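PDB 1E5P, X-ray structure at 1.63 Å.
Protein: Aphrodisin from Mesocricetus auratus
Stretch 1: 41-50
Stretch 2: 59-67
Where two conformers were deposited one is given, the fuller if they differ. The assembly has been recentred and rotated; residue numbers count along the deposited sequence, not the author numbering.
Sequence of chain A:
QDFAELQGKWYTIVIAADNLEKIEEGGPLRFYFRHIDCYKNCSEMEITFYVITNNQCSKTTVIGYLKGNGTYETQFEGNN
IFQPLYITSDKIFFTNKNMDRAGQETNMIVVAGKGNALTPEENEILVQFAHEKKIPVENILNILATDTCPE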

ATOM      1  N   ASN A  41     -15.523 -11.654   7.714  1.00 30.44           N
ATOM      2  CA  ASN A  41     -14.435 -11.564   8.699  1.00 32.51           C
ATOM      3  C   ASN A  41     -13.125 -11.182   7.990  1.00 31.90           C
ATOM      4  O   ASN A  41     -12.051 -11.749   8.257  0.50 31.84           O
ATOM      5  CB  ASN A  41     -14.264 -12.914   9.404  1.00 35.96           C
ATOM      6  CG  ASN A  41     -13.276 -12.854  10.565  1.00 39.15           C
ATOM      7  ND2 ASN A  41     -12.907 -11.688  11.055  0.50 39.72           N
ATOM      8  N   CYS A  42     -13.183 -10.173   7.173  1.00 31.09           N
ATOM      9  CA  CYS A  42     -12.188  -9.599   6.324  1.00 29.31           C
ATOM     10  C   CYS A  42     -11.466 -10.605   5.442  1.00 28.24           C
ATOM     11  O   CYS A  42     -10.323 -10.334   5.010  1.00 29.46           O
ATOM     12  CB  CYS A  42     -11.227  -8.579   6.935  1.00 29.42           C
ATOM     13  SG  CYS A  42     -10.790  -7.224   5.791  1.00 29.71           S
ATOM     14  N   SER A  43     -12.110 -11.701   5.029  1.00 25.92           N
ATOM     15  CA  SER A  43     -11.489 -12.636   4.088  1.00 25.22           C
ATOM     16  C   SER A  43     -11.559 -12.089   2.659  1.00 23.79           C
ATOM     17  O   SER A  43     -10.906 -12.595   1.739  1.00 23.62           O
ATOM     18  CB  SER A  43     -12.114 -14.016   4.157  1.00 27.88           C
ATOM     19  OG  SER A  43     -13.436 -13.995   3.676  1.00 29.87           O
ATOM     20  N   GLU A  44     -12.390 -11.080   2.456  1.00 22.61           N
ATOM     21  CA  GLU A  44     -12.424 -10.355   1.166  1.00 22.98           C
ATOM     22  C   GLU A  44     -12.182  -8.887   1.558  1.00 24.38           C
ATOM     23  O   GLU A  44     -12.919  -8.411   2.433  1.00 24.78           O
ATOM     24  CB  GLU A  44     -13.716 -10.534   0.421  1.00 26.85           C
ATOM     25  CG  GLU A  44     -13.864 -11.814  -0.377  1.00 31.41           C
ATOM     26  CD  GLU A  44     -15.299 -11.898  -0.938  1.00 35.25           C
ATOM     27  OE1 GLU A  44     -16.051 -10.926  -0.751  0.50 36.14           O
ATOM     28  OE2 GLU A  44     -15.618 -12.939  -1.526  0.50 36.84           O
HETATM   29  N   MSE A  45     -11.191  -8.200   1.005  1.00 24.66           N
HETATM   30  CA  MSE A  45     -10.857  -6.824   1.450  1.00 26.74           C
HETATM   31  C   MSE A  45     -10.939  -5.952   0.192  1.00 26.91           C
HETATM   32  O   MSE A  45     -10.063  -6.122  -0.656  1.00 28.64           O
HETATM   33  CB  MSE A  45      -9.463  -6.713   2.088  1.00 31.80           C
HETATM   34  CG  MSE A  45      -8.789  -5.377   2.228  1.00 38.63           C
HETATM   35 SE   MSE A  45      -7.211  -5.142   3.121  1.00 45.41          SE
HETATM   36  CE  MSE A  45      -6.616  -6.824   3.113  1.00 45.13           C
ATOM     37  N   GLU A  46     -12.005  -5.169   0.082  1.00 24.84           N
ATOM     38  CA  GLU A  46     -12.117  -4.285  -1.071  1.00 24.11           C
ATOM     39  C   GLU A  46     -11.329  -3.007  -0.809  1.00 22.82           C
ATOM     40  O   GLU A  46     -11.538  -2.348   0.199  1.00 23.67           O
ATOM     41  CB  GLU A  46     -13.548  -3.902  -1.360  1.00 25.61           C
ATOM     42  CG  GLU A  46     -13.587  -2.872  -2.487  1.00 26.61           C
ATOM     43  CD  GLU A  46     -15.012  -2.419  -2.725  1.00 29.06           C
ATOM     44  OE1 GLU A  46     -15.798  -2.581  -1.771  0.60 29.83           O
ATOM     45  OE2 GLU A  46     -15.252  -1.942  -3.842  0.60 28.70           O
ATOM     46  N   ILE A  47     -10.462  -2.649  -1.756  1.00 21.46           N
ATOM     47  CA  ILE A  47      -9.640  -1.454  -1.550  1.00 21.18           C
ATOM     48  C   ILE A  47     -10.043  -0.416  -2.599  1.00 18.61           C
ATOM     49  O   ILE A  47     -10.089  -0.785  -3.771  1.00 18.37           O
ATOM     50  CB  ILE A  47      -8.131  -1.786  -1.690  1.00 24.36           C
ATOM     51  CG1 ILE A  47      -7.757  -2.837  -0.627  1.00 30.18           C
ATOM     52  CG2 ILE A  47      -7.290  -0.544  -1.513  1.00 24.46           C
ATOM     53  CD1 ILE A  47      -6.389  -3.447  -0.766  1.00 33.96           C
ATOM     54  N   THR A  48     -10.349   0.786  -2.140  1.00 17.67           N
ATOM     55  CA  THR A  48     -10.709   1.878  -3.075  1.00 16.78           C
ATOM     56  C   THR A  48      -9.518   2.858  -3.022  1.00 17.23           C
ATOM     57  O   THR A  48      -9.088   3.172  -1.927  1.00 16.36           O
ATOM     58  CB  THR A  48     -11.971   2.578  -2.582  1.00 18.85           C
ATOM     59  OG1 THR A  48     -13.037   1.603  -2.567  1.00 19.26           O
ATOM     60  CG2 THR A  48     -12.385   3.720  -3.517  1.00 20.66           C
ATOM     61  N   PHE A  49      -9.059   3.239  -4.199  1.00 16.64           N
ATOM     62  CA  PHE A  49      -7.869   4.093  -4.237  1.00 16.21           C
ATOM     63  C   PHE A  49      -7.807   4.839  -5.555  1.00 16.17           C
ATOM     64  O   PHE A  49      -8.543   4.535  -6.507  1.00 16.35           O
ATOM     65  CB  PHE A  49      -6.612   3.212  -4.082  1.00 16.32           C
ATOM     66  CG  PHE A  49      -6.438   2.188  -5.172  1.00 16.79           C
ATOM     67  CD1 PHE A  49      -7.110   0.972  -5.117  1.00 19.20           C
ATOM     68  CD2 PHE A  49      -5.626   2.430  -6.270  1.00 17.06           C
ATOM     69  CE1 PHE A  49      -6.989   0.030  -6.119  1.00 21.42           C
ATOM     70  CE2 PHE A  49      -5.477   1.493  -7.276  1.00 18.33           C
ATOM     71  CZ  PHE A  49      -6.143   0.274  -7.194  1.00 20.14           C
ATOM     72  N   TYR A  50      -6.925   5.835  -5.567  1.00 15.96           N
ATOM     73  CA  TYR A  50      -6.676   6.544  -6.819  1.00 15.31           C
ATOM     74  C   TYR A  50      -5.262   6.219  -7.329  1.00 15.67           C
ATOM     75  O   TYR A  50      -4.334   5.985  -6.548  1.00 15.58           O
ATOM     76  CB  TYR A  50      -6.710   8.082  -6.614  1.00 16.37           C
ATOM     77  CG  TYR A  50      -8.093   8.684  -6.731  1.00 17.36           C
ATOM     78  CD1 TYR A  50      -8.616   9.010  -7.983  1.00 17.84           C
ATOM     79  CD2 TYR A  50      -8.862   8.930  -5.590  1.00 18.32           C
ATOM     80  CE1 TYR A  50      -9.877   9.573  -8.111  1.00 18.75           C
ATOM     81  CE2 TYR A  50     -10.119   9.494  -5.711  1.00 20.14           C
ATOM     82  CZ  TYR A  50     -10.619   9.797  -6.965  1.00 20.31           C
ATOM     83  OH  TYR A  50     -11.871  10.345  -7.105  1.00 21.53           O
ATOM     84  N   LYS A  59     -10.108   6.758 -10.215  1.00 18.73           N
ATOM     85  CA  LYS A  59     -10.618   6.105  -8.990  1.00 18.07           C
ATOM     86  C   LYS A  59     -10.828   4.633  -9.319  1.00 17.83           C
ATOM     87  O   LYS A  59     -11.401   4.302 -10.369  1.00 17.34           O
ATOM     88  CB  LYS A  59     -11.919   6.780  -8.565  1.00 20.22           C
ATOM     89  CG  LYS A  59     -12.251   6.473  -7.106  1.00 21.11           C
ATOM     90  CD  LYS A  59     -13.580   7.111  -6.712  1.00 23.38           C
ATOM     91  CE  LYS A  59     -13.748   7.037  -5.191  1.00 26.23           C
ATOM     92  NZ  LYS A  59     -15.097   7.579  -4.808  1.00 27.65           N
ATOM     93  N   THR A  60     -10.355   3.765  -8.439  1.00 17.12           N
ATOM     94  CA  THR A  60     -10.303   2.348  -8.698  1.00 16.83           C
ATOM     95  C   THR A  60     -10.707   1.507  -7.502  1.00 17.08           C
ATOM     96  O   THR A  60     -10.503   1.921  -6.362  1.00 17.22           O
ATOM     97  CB  THR A  60      -8.776   2.043  -8.943  1.00 18.87           C
ATOM     98  OG1 THR A  60      -8.242   3.007  -9.885  1.00 20.24           O
ATOM     99  CG2 THR A  60      -8.562   0.652  -9.471  1.00 20.43           C
ATOM    100  N   THR A  61     -11.319   0.344  -7.791  1.00 17.19           N
ATOM    101  CA  THR A  61     -11.566  -0.606  -6.712  1.00 16.78           C
ATOM    102  C   THR A  61     -10.980  -1.961  -7.129  1.00 17.47           C
ATOM    103  O   THR A  61     -11.040  -2.340  -8.310  1.00 19.56           O
ATOM    104  CB  THR A  61     -13.042  -0.833  -6.354  1.00 17.60           C
ATOM    105  OG1 THR A  61     -13.732  -1.265  -7.529  1.00 19.90           O
ATOM    106  CG2 THR A  61     -13.667   0.430  -5.794  1.00 21.18           C
ATOM    107  N   VAL A  62     -10.364  -2.654  -6.188  1.00 17.35           N
ATOM    108  CA  VAL A  62      -9.886  -4.008  -6.406  1.00 18.35           C
ATOM    109  C   VAL A  62     -10.284  -4.822  -5.155  1.00 19.24           C
ATOM    110  O   VAL A  62     -10.568  -4.238  -4.107  1.00 19.42           O
ATOM    111  CB  VAL A  62      -8.366  -4.153  -6.597  1.00 19.47           C
ATOM    112  CG1 VAL A  62      -7.913  -3.443  -7.861  1.00 20.17           C
ATOM    113  CG2 VAL A  62      -7.612  -3.655  -5.383  1.00 21.40           C
ATOM    114  N   ILE A  63     -10.324  -6.128  -5.307  1.00 19.00           N
ATOM    115  CA  ILE A  63     -10.635  -7.002  -4.177  1.00 20.08           C
ATOM    116  C   ILE A  63      -9.434  -7.872  -3.807  1.00 19.68           C
ATOM    117  O   ILE A  63      -8.853  -8.489  -4.699  1.00 20.82           O
ATOM    118  CB  ILE A  63     -11.836  -7.913  -4.472  1.00 22.35           C
ATOM    119  CG1 ILE A  63     -13.062  -7.102  -4.871  1.00 27.97           C
ATOM    120  CG2 ILE A  63     -12.130  -8.806  -3.256  1.00 22.97           C
ATOM    121  CD1 ILE A  63     -13.611  -6.204  -3.793  1.00 31.37           C
ATOM    122  N   GLY A  64      -9.052  -7.866  -2.539  1.00 19.25           N
ATOM    123  CA  GLY A  64      -7.984  -8.735  -2.057  1.00 17.54           C
ATOM    124  C   GLY A  64      -8.670  -9.979  -1.433  1.00 18.75           C
ATOM    125  O   GLY A  64      -9.605  -9.820  -0.644  1.00 19.72           O
ATOM    126  N   TYR A  65      -8.157 -11.132  -1.777  1.00 18.95           N
ATOM    127  CA  TYR A  65      -8.724 -12.404  -1.315  1.00 19.02           C
ATOM    128  C   TYR A  65      -7.744 -13.085  -0.376  1.00 18.26           C
ATOM    129  O   TYR A  65      -6.628 -13.392  -0.774  1.00 18.62           O
ATOM    130  CB  TYR A  65      -9.007 -13.303  -2.530  1.00 21.09           C
ATOM    131  CG  TYR A  65     -10.079 -12.711  -3.434  1.00 24.06           C
ATOM    132  CD1 TYR A  65     -11.408 -12.892  -3.084  1.00 25.69           C
ATOM    133  CD2 TYR A  65      -9.762 -11.972  -4.560  1.00 24.75           C
ATOM    134  CE1 TYR A  65     -12.427 -12.353  -3.859  1.00 26.80           C
ATOM    135  CE2 TYR A  65     -10.791 -11.443  -5.357  1.00 26.31           C
ATOM    136  CZ  TYR A  65     -12.100 -11.638  -4.989  0.50 26.42           C
ATOM    137  OH  TYR A  65     -13.117 -11.108  -5.750  0.50 26.27           O
ATOM    138  N   LEU A  66      -8.171 -13.341   0.853  1.00 18.30           N
ATOM    139  CA  LEU A  66      -7.347 -13.952   1.870  1.00 17.92           C
ATOM    140  C   LEU A  66      -7.132 -15.434   1.581  1.00 17.96           C
ATOM    141  O   LEU A  66      -8.101 -16.154   1.295  1.00 19.88           O
ATOM    142  CB  LEU A  66      -8.036 -13.749   3.243  1.00 19.62           C
ATOM    143  CG  LEU A  66      -7.270 -14.314   4.449  1.00 21.75           C
ATOM    144  CD1 LEU A  66      -5.907 -13.648   4.595  1.00 21.67           C
ATOM    145  CD2 LEU A  66      -8.115 -14.077   5.710  1.00 23.66           C
ATOM    146  N   LYS A  67      -5.883 -15.882   1.703  1.00 17.47           N
ATOM    147  CA  LYS A  67      -5.516 -17.261   1.422  1.00 16.46           C
ATOM    148  C   LYS A  67      -5.202 -17.977   2.734  1.00 17.54           C
ATOM    149  O   LYS A  67      -5.049 -17.350   3.801  1.00 18.93           O
ATOM    150  CB  LYS A  67      -4.336 -17.323   0.430  1.00 16.26           C
ATOM    151  CG  LYS A  67      -4.557 -16.505  -0.856  1.00 17.28           C
ATOM    152  CD  LYS A  67      -5.878 -16.857  -1.544  1.00 19.02           C
ATOM    153  CE  LYS A  67      -6.004 -16.100  -2.875  1.00 18.22           C
ATOM    154  NZ  LYS A  67      -7.261 -16.473  -3.596  1.00 19.84           N
TER
HETATM  155  O   HOH W   1     -13.770  10.446  -5.274  1.00 27.63           O

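Seven backbone hydrogen bonds join the two stretches, six of them between strands 44-50 and 59-66, whose N-to-C directions differ by 156°, so the pairing is antiparallel. Three residue pairs are bonded reciprocally. Met-45 N donates to Gly-64 O at 2.8 Å (161° at the hydrogen), and Gly-64 N returns a bond of 2.8 Å to Met-45 O (171°). Ile-47 N reaches Val-62 O at 2.8 Å, while Val-62 N lies 3.1 Å from Ile-47 O. Phe-49 N to Thr-60 O measures 2.9 Å; the reverse bond, Thr-60 N to Phe-49 O, is as short as 2.8 Å but more bent, at 147°. The ladder closes at its other end with Leu-66 N to Ser-43 O, 3.0 Å and nearly linear at 174°.

Between these rungs the pairs are not hydrogen-bonded, and from Glu-46 to Tyr-50 their alpha carbons draw closer, 4.4 Å for CA of Glu-46 to CA of Ile-63 against 5.5 Å for CA of Ile-47 to CA of Val-62. This proximity permits CA-H...O contacts, such as Thr-61 CA to Ile-47 O and Thr-48 CA to Thr-60 O, both 3.3 Å.

One water supplements the backbone: it sits 2.6 Å from Tyr-50 OH and accepts a weak hydrogen bond of 3.2 Å from Lys-59 NZ. The lysine arrives there fully extended, all four chi angles t, and its CG lies 4.0 Å from the centroid of the Tyr-50 ring, 23° off the normal. The aliphatic chain thus covers the aromatic face while NZ reaches the water.

Tyr-50 and Lys-59 share their face of the sheet with Thr-48, Thr-61, Glu-46, Ile-63, Glu-44 and Tyr-65. Here contacts are made mainly through carbon: Glu-46 CB meets Ile-63 CD1 at 3.4 Å and Glu-44 CG lies 3.8 Å from Tyr-65 CE1; the hydroxyl oxygen Thr-48 OG1 lies 3.5 Å from the methyl carbon Thr-61 CG2. An extended glutamate suits this partly exposed surface at Glu-46, since it packs through CB while its OE2 also reaches Thr-61 CG2, at 3.5 Å.

The opposite face carries Met-45, Ile-47 and Phe-49, all buried. Phe-49, with chi1 p, brings its ring back across the neighbouring strand. Thr-60 CB lies over the ring, 3.8 Å from the centroid and 19° off the normal, and Val-62 CG2 meets the ring edge 3.8 Å from Phe-49 CE1. Val-62 CG2 also packs 4.2 Å from Ile-47 CB. Gly-64, opposite the selenomethionine Met-45, contributes backbone alone. Together the stretches bury 843 Å², counting both sides.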